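Local coordinates for transposon Tn7 transposition protein tnsA (PDB 1T0F), which cuts the 5' strands at the ends of the Tn7 transposon as the endonuclease subunit of its transposase, working together with TnsB, at residues W35-V38 and Q39-P42; H60-S63 and D64-A68; T93-I96 and A97-G101. All blocks are in the same frame, centred on the assembly; numbering follows the deposited sequence.

Contact 1 (W35-V38 and Q39-P42); sequences WLTV and QEVP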
loop_
_atom_site.group_PDB
_atom_site.type_symbol
_atom_site.label_atom_id
_atom_site.label_comp_id
_atom_site.label_asym_id
_atom_site.label_seq_id
_atom_site.Cartn_x
_atom_site.Cartn_y
_atom_site.Cartn_z
ATOM N N TRP A 35 0.391 12.747 -0.709
ATOM C CA TRP A 35 1.258 13.715 -0.042
ATOM C C TRP A 35 2.719 13.390 -0.354
ATOM O O TRP A 35 3.508 14.283 -0.658
ATOM C CB TRP A 35 1.010 13.699 1.469
ATOM C CG TRP A 35 1.935 14.608 2.234
ATOM C CD1 TRP A 35 2.989 14.234 3.021
ATOM C CD2 TRP A 35 1.901 16.040 2.261
ATOM N NE1 TRP A 35 3.614 15.348 3.541
ATOM C CE2 TRP A 35 2.968 16.469 3.089
ATOM C CE3 TRP A 35 1.075 17.004 1.666
ATOM C CZ2 TRP A 35 3.229 17.823 3.335
ATOM C CZ3 TRP A 35 1.337 18.356 1.916
ATOM C CH2 TRP A 35 2.405 18.747 2.743
ATOM N N LEU A 36 3.071 12.109 -0.290
ATOM C CA LEU A 36 4.430 11.661 -0.583
ATOM C C LEU A 36 4.469 10.961 -1.936
ATOM O O LEU A 36 3.506 10.302 -2.327
ATOM C CB LEU A 36 4.915 10.674 0.482
ATOM C CG LEU A 36 4.886 11.083 1.957
ATOM C CD1 LEU A 36 5.312 9.888 2.809
ATOM C CD2 LEU A 36 5.807 12.278 2.192
ATOM N N THR A 37 5.591 11.092 -2.639
ATOM C CA THR A 37 5.774 10.457 -3.936
ATOM C C THR A 37 6.983 9.533 -3.833
ATOM O O THR A 37 7.695 9.553 -2.829
ATOM C CB THR A 37 6.042 11.500 -5.038
ATOM O OG1 THR A 37 7.342 12.075 -4.847
ATOM C CG2 THR A 37 5.002 12.598 -4.982
ATOM N N VAL A 38 7.219 8.723 -4.862
ATOM C CA VAL A 38 8.356 7.808 -4.849
ATOM C C VAL A 38 9.681 8.568 -4.705
ATOM O O VAL A 38 10.722 7.975 -4.412
ATOM C CB VAL A 38 8.409 6.948 -6.133
ATOM C CG1 VAL A 38 7.172 6.054 -6.212
ATOM C CG2 VAL A 38 8.514 7.845 -7.362
ATOM N N GLN A 39 9.636 9.882 -4.907
ATOM C CA GLN A 39 10.832 10.713 -4.776
ATOM C C GLN A 39 11.224 10.792 -3.305
ATOM O O GLN A 39 12.385 11.020 -2.979
ATOM C CB GLN A 39 10.569 12.123 -5.309
ATOM C CG GLN A 39 10.191 12.182 -6.782
ATOM C CD GLN A 39 11.285 11.651 -7.698
ATOM O OE1 GLN A 39 11.578 10.453 -7.710
ATOM N NE2 GLN A 39 11.896 12.548 -8.469
ATOM N N GLU A 40 10.248 10.611 -2.421
ATOM C CA GLU A 40 10.494 10.654 -0.985
ATOM C C GLU A 40 10.761 9.271 -0.394
ATOM O O GLU A 40 10.676 9.078 0.821
ATOM C CB GLU A 40 9.308 11.289 -0.253
ATOM C CG GLU A 40 9.212 12.804 -0.377
ATOM C CD GLU A 40 8.745 13.267 -1.747
ATOM O OE1 GLU A 40 7.633 12.869 -2.163
ATOM O OE2 GLU A 40 9.485 14.034 -2.403
ATOM N N VAL A 41 11.083 8.305 -1.247
ATOM C CA VAL A 41 11.359 6.959 -0.767
ATOM C C VAL A 41 12.633 6.956 0.081
ATOM O O VAL A 41 13.638 7.564 -0.291
ATOM C CB VAL A 41 11.531 5.966 -1.942
ATOM C CG1 VAL A 41 12.700 6.386 -2.818
ATOM C CG2 VAL A 41 11.741 4.556 -1.409
ATOM N N PRO A 42 12.601 6.285 1.244
ATOM C CA PRO A 42 13.793 6.244 2.096
ATOM C C PRO A 42 14.911 5.449 1.429
ATOM O O PRO A 42 14.656 4.450 0.759
ATOM C CB PRO A 42 13.280 5.584 3.374
ATOM C CG PRO A 42 12.204 4.678 2.870
ATOM C CD PRO A 42 11.487 5.551 1.866
HETATM O O HOH W 1 5.645 15.131 -2.236
#
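Thr37 and Glu40 clasp each other through a single carboxylate oxygen. Glu40 OE1 accepts the backbone N-H of Thr37 at 2.7 Å, nearly in line with its own C-O bond, and it also takes the hydroxyl of Thr37, OG1 to OE1 2.8 Å, which reaches it from above the carboxylate plane. A water adds a third donor to Glu40 OE1 at 3.0 Å and gives its other hydrogen bond to Trp35 O. Glu40 can return three residues back because its chain bends at chi2 (74°); Thr37 meets it with OG1 set between its own backbone N and carbonyl carbon (chi1 70°). The backbone closes the same loop, Glu40 N donating to Thr37 O at 2.8 Å from well above the carbonyl plane. With Val41 N bonded to Val38 O, this gives two overlapping type I turns, a short 3-10-like turn in the loop between helix 13-21 and strand 48-51. The bond from Thr37 N to the glutamate three residues on resembles one half of a capping box, without the reciprocal bond to the threonine hydroxyl. Val41 CG1 is pressed to 3.0 Å from Val38 O, a tight, somewhat strained approach. The solvent side is looser. Gln39 is exposed; its CB and CG rest by Thr37 OG1, but beyond the bend at chi2 its OE1 comes no nearer than 4.0 Å to Val38 CG2. Leu36 is likewise lightly engaged, CD2 standing 4.3 Å from Glu40 CG, though its side chain is about 6 Å from that of the magnesium ligand Asp117. Glu40, by contrast, is buried: it packs against Phe11 and its OE2 makes a long, weak ion pair with Arg19, while the Trp35 indole packs on Ile20 of helix 13-21.

Contact 2 (H60-S63 and D64-A68); sequences HLLS and DLELA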
loop_
_atom_site.group_PDB
_atom_site.type_symbol
_atom_site.label_atom_id
_atom_site.label_comp_id
_atom_site.label_asym_id
_atom_site.label_seq_id
_atom_site.Cartn_x
_atom_site.Cartn_y
_atom_site.Cartn_z
ATOM N N HIS A 60 1.752 5.766 -5.935
ATOM C CA HIS A 60 3.109 5.894 -5.410
ATOM C C HIS A 60 3.259 5.089 -4.139
ATOM O O HIS A 60 2.712 5.457 -3.103
ATOM C CB HIS A 60 3.411 7.354 -5.091
ATOM C CG HIS A 60 3.611 8.202 -6.303
ATOM N ND1 HIS A 60 4.861 8.546 -6.769
ATOM C CD2 HIS A 60 2.722 8.754 -7.161
ATOM C CE1 HIS A 60 4.734 9.276 -7.862
ATOM N NE2 HIS A 60 3.447 9.417 -8.122
ATOM N N LEU A 61 4.016 4.002 -4.222
ATOM C CA LEU A 61 4.244 3.133 -3.076
ATOM C C LEU A 61 5.729 3.240 -2.730
ATOM O O LEU A 61 6.588 3.148 -3.612
ATOM C CB LEU A 61 3.849 1.699 -3.439
ATOM C CG LEU A 61 2.438 1.643 -4.053
ATOM C CD1 LEU A 61 2.127 0.223 -4.517
ATOM C CD2 LEU A 61 1.418 2.122 -3.045
ATOM N N LEU A 62 6.019 3.440 -1.447
ATOM C CA LEU A 62 7.396 3.622 -0.998
ATOM C C LEU A 62 8.156 2.434 -0.398
ATOM O O LEU A 62 9.221 2.622 0.193
ATOM C CB LEU A 62 7.444 4.816 -0.038
ATOM C CG LEU A 62 7.393 6.198 -0.710
ATOM C CD1 LEU A 62 6.208 6.304 -1.667
ATOM C CD2 LEU A 62 7.307 7.268 0.367
ATOM N N SER A 63 7.628 1.221 -0.554
ATOM C CA SER A 63 8.301 0.022 -0.056
ATOM C C SER A 63 7.640 -1.214 -0.655
ATOM O O SER A 63 6.528 -1.129 -1.178
ATOM C CB SER A 63 8.219 -0.059 1.472
ATOM O OG SER A 63 6.915 -0.406 1.906
ATOM N N ASP A 64 8.325 -2.355 -0.575
ATOM C CA ASP A 64 7.775 -3.604 -1.088
ATOM C C ASP A 64 6.564 -3.983 -0.242
ATOM O O ASP A 64 5.624 -4.611 -0.735
ATOM C CB ASP A 64 8.807 -4.736 -1.021
ATOM C CG ASP A 64 9.956 -4.552 -2.003
ATOM O OD1 ASP A 64 9.876 -3.667 -2.880
ATOM O OD2 ASP A 64 10.941 -5.311 -1.901
ATOM N N LEU A 65 6.585 -3.603 1.031
ATOM C CA LEU A 65 5.468 -3.910 1.913
ATOM C C LEU A 65 4.224 -3.131 1.497
ATOM O O LEU A 65 3.111 -3.661 1.525
ATOM C CB LEU A 65 5.825 -3.589 3.365
ATOM C CG LEU A 65 4.772 -3.988 4.397
ATOM C CD1 LEU A 65 4.201 -5.360 4.074
ATOM C CD2 LEU A 65 5.414 -3.970 5.799
ATOM N N GLU A 66 4.413 -1.866 1.120
ATOM C CA GLU A 66 3.294 -1.041 0.670
ATOM C C GLU A 66 2.756 -1.611 -0.636
ATOM O O GLU A 66 1.548 -1.593 -0.882
ATOM C CB GLU A 66 3.738 0.410 0.472
ATOM C CG GLU A 66 3.728 1.224 1.765
ATOM C CD GLU A 66 4.275 2.636 1.580
ATOM O OE1 GLU A 66 4.061 3.219 0.494
ATOM O OE2 GLU A 66 4.903 3.161 2.531
ATOM N N LEU A 67 3.657 -2.109 -1.479
ATOM C CA LEU A 67 3.250 -2.725 -2.741
ATOM C C LEU A 67 2.353 -3.932 -2.444
ATOM O O LEU A 67 1.308 -4.117 -3.078
ATOM C CB LEU A 67 4.477 -3.193 -3.533
ATOM C CG LEU A 67 4.221 -4.031 -4.794
ATOM C CD1 LEU A 67 3.466 -3.199 -5.828
ATOM C CD2 LEU A 67 5.554 -4.516 -5.362
ATOM N N ALA A 68 2.761 -4.757 -1.482
ATOM C CA ALA A 68 1.969 -5.942 -1.136
ATOM C C ALA A 68 0.559 -5.571 -0.660
ATOM O O ALA A 68 -0.427 -6.211 -1.037
ATOM C CB ALA A 68 2.689 -6.758 -0.069
#
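Glu66 reaches back from the first turn of helix 64-75 to the end of strand 58-61, where its OE1 accepts the backbone N-H of Leu62 at 2.8 Å. The bond is almost straight at the hydrogen (170°) but arrives from well above the carboxylate plane. CG stands opposite the carbonyl carbon across CA-CB (chi1 -84°) and the chain then runs extended, which carries the carboxylate past Ser63 and beside the Leu61-Leu62 peptide. OE1 is also gripped by Gln85 NE2, so two donors from different parts of the fold hold this oxygen, while OE2 lies 4.0 Å from Leu62 CB. Ser63 is the N-cap of the helix. With chi1 at 73°, its OG sits between the backbone N and the carbonyl carbon and accepts from Glu66 N at 3.0 Å; its carbonyl receives Leu67 N, opening the helical bonding. Sequence and spacing recall a capping box, yet the glutamate carboxylate bonds to Leu62 N and not to the N-H of the capping serine. On the apolar side, Leu61 extends CD1 over the helix backbone, 3.6 Å from Leu67 CA and 3.9 Å from Leu67 CD1, the two side chains crossing at about a right angle. Leu61 continues inward onto Ile50 and Phe118, and Leu67 onto His48 and Tyr183. The CB of Asp64 points away from residues 60-63; its OD1 forms a salt bridge with Arg46 and a hydrogen bond with His48 of the neighbouring strand. Glu66 is an active-site residue: its side chain touches Asp117 and lies about 4 Å from the bound magnesium ion. An acidic residue on an early helix, set beside metal-binding strand residues, is characteristic of the restriction-enzyme-like PD-(D/E)XK nuclease core.

Contact 3 (T93-I96 and A97-G101); sequences TRQI and AIDSG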
loop_
_atom_site.group_PDB
_atom_site.type_symbol
_atom_site.label_atom_id
_atom_site.label_comp_id
_atom_site.label_asym_id
_atom_site.label_seq_id
_atom_site.Cartn_x
_atom_site.Cartn_y
_atom_site.Cartn_z
ATOM N N THR A 93 -2.706 16.944 14.494
ATOM C CA THR A 93 -1.622 16.143 15.063
ATOM C C THR A 93 -0.813 16.966 16.074
ATOM O O THR A 93 -0.279 16.427 17.041
ATOM C CB THR A 93 -0.694 15.555 13.972
ATOM O OG1 THR A 93 -0.075 16.605 13.222
ATOM C CG2 THR A 93 -1.504 14.665 13.015
ATOM N N ARG A 94 -0.743 18.274 15.854
ATOM C CA ARG A 94 -0.029 19.156 16.773
ATOM C C ARG A 94 -0.684 19.082 18.151
ATOM O O ARG A 94 -0.010 18.902 19.168
ATOM C CB ARG A 94 -0.073 20.597 16.250
ATOM C CG ARG A 94 0.374 21.650 17.252
ATOM C CD ARG A 94 1.879 21.625 17.459
ATOM N NE ARG A 94 2.287 22.474 18.579
ATOM C CZ ARG A 94 3.539 22.596 19.011
ATOM N NH1 ARG A 94 4.519 21.926 18.418
ATOM N NH2 ARG A 94 3.807 23.381 20.046
ATOM N N GLN A 95 -2.007 19.206 18.180
ATOM C CA GLN A 95 -2.757 19.161 19.432
ATOM C C GLN A 95 -2.723 17.781 20.076
ATOM O O GLN A 95 -2.663 17.667 21.297
ATOM C CB GLN A 95 -4.213 19.580 19.194
ATOM C CG GLN A 95 -5.041 19.729 20.468
ATOM C CD GLN A 95 -4.476 20.784 21.413
ATOM O OE1 GLN A 95 -4.280 21.939 21.027
ATOM N NE2 GLN A 95 -4.214 20.392 22.657
ATOM N N ILE A 96 -2.772 16.730 19.259
ATOM C CA ILE A 96 -2.738 15.364 19.785
ATOM C C ILE A 96 -1.413 15.092 20.502
ATOM O O ILE A 96 -1.388 14.495 21.581
ATOM C CB ILE A 96 -2.931 14.325 18.644
ATOM C CG1 ILE A 96 -4.348 14.447 18.076
ATOM C CG2 ILE A 96 -2.707 12.903 19.176
ATOM C CD1 ILE A 96 -4.576 13.646 16.799
ATOM N N ALA A 97 -0.316 15.527 19.894
ATOM C CA ALA A 97 1.005 15.331 20.489
ATOM C C ALA A 97 1.051 16.010 21.857
ATOM O O ALA A 97 1.516 15.430 22.841
ATOM C CB ALA A 97 2.082 15.909 19.574
ATOM N N ILE A 98 0.558 17.242 21.917
ATOM C CA ILE A 98 0.538 17.982 23.170
ATOM C C ILE A 98 -0.281 17.230 24.217
ATOM O O ILE A 98 0.186 16.995 25.332
ATOM C CB ILE A 98 -0.061 19.394 22.966
ATOM C CG1 ILE A 98 0.877 20.225 22.087
ATOM C CG2 ILE A 98 -0.283 20.071 24.313
ATOM C CD1 ILE A 98 0.324 21.587 21.697
ATOM N N ASP A 99 -1.495 16.832 23.852
ATOM C CA ASP A 99 -2.363 16.124 24.786
ATOM C C ASP A 99 -1.849 14.759 25.223
ATOM O O ASP A 99 -2.135 14.316 26.338
ATOM C CB ASP A 99 -3.766 15.951 24.195
ATOM C CG ASP A 99 -4.470 17.274 23.965
ATOM O OD1 ASP A 99 -4.285 18.196 24.787
ATOM O OD2 ASP A 99 -5.218 17.385 22.971
ATOM N N SER A 100 -1.087 14.097 24.357
ATOM C CA SER A 100 -0.581 12.763 24.663
ATOM C C SER A 100 0.812 12.745 25.278
ATOM O O SER A 100 1.288 11.692 25.708
ATOM C CB SER A 100 -0.576 11.905 23.396
ATOM O OG SER A 100 0.322 12.441 22.440
ATOM N N GLY A 101 1.470 13.901 25.315
ATOM C CA GLY A 101 2.805 13.957 25.886
ATOM C C GLY A 101 3.838 13.313 24.981
ATOM O O GLY A 101 4.740 12.615 25.445
#
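The last two turns of helix 90-100, assigned by similarity to a DNA-binding helix-turn-helix motif, end in a Schellman motif at Gly101, where phi becomes positive. Their side chains pair at spacings of four residues. On the exposed flank Gln95 gives its amide NE2 to Asp99: the bond to OD2 (3.2 Å, 161°) lies in the amide plane but above the carboxylate plane, and a second to OD1 at 3.1 Å is weak. The two flat groups are turned 38° apart. Gln95 bends at chi2 to bring NE2 along the helix. Next to this pair Ile98 CG1 covers one face of the Arg94 guanidinium, with CD1 3.8 Å from Arg94 NE; the arginine also makes a long, weak ion pair with Asp111. On the buried side Ile96 O receives two donors from Ser100, the backbone N and the hydroxyl OG, each at 2.8 Å. A chi1 of 64° folds OG back over the preceding turn to make the second bond. Putting an alanine at Ser100 would probably leave Ile96 O with the backbone N-H as its one remaining donor from this residue and open a small gap toward Leu151 and Arg154 of helix 143-159. Just beyond, Ser100 O accepts a basic side chain of another protein chain, and Gly101 makes backbone hydrogen bonds to that chain. The exposed amide-carboxylate pair thus joins successive turns, one of its two bonds weak, whereas the buried serine spends its hydroxyl on Ile96 O within the helix and its carbonyl is used by the partner chain.

How the contacts relate
Contacts 1, 2 and 3 follow one another along the chain. Contacts 1 and 2 lie with centres 11 Å apart and touch: the His60 ring accepts the backbone N-H of Val38 in a probable hydrogen bond, ND1 to N 3.0 Å, and Val41 packs on Leu62. Both also meet Gln85 of strand 79-87, at the edge of the mixed sheet that carries Asp117, so the 35-42 loop flanks the active-site helix start. Contact 3 stands apart, its centre 25 Å from contact 1 and 29 Å from contact 2. Its helix 90-100 follows that same strand: Thr93 is about 11 Å from the metal ligand Gln133 between side chains, and the far end, Ser100 and Gly101, meets another protein chain.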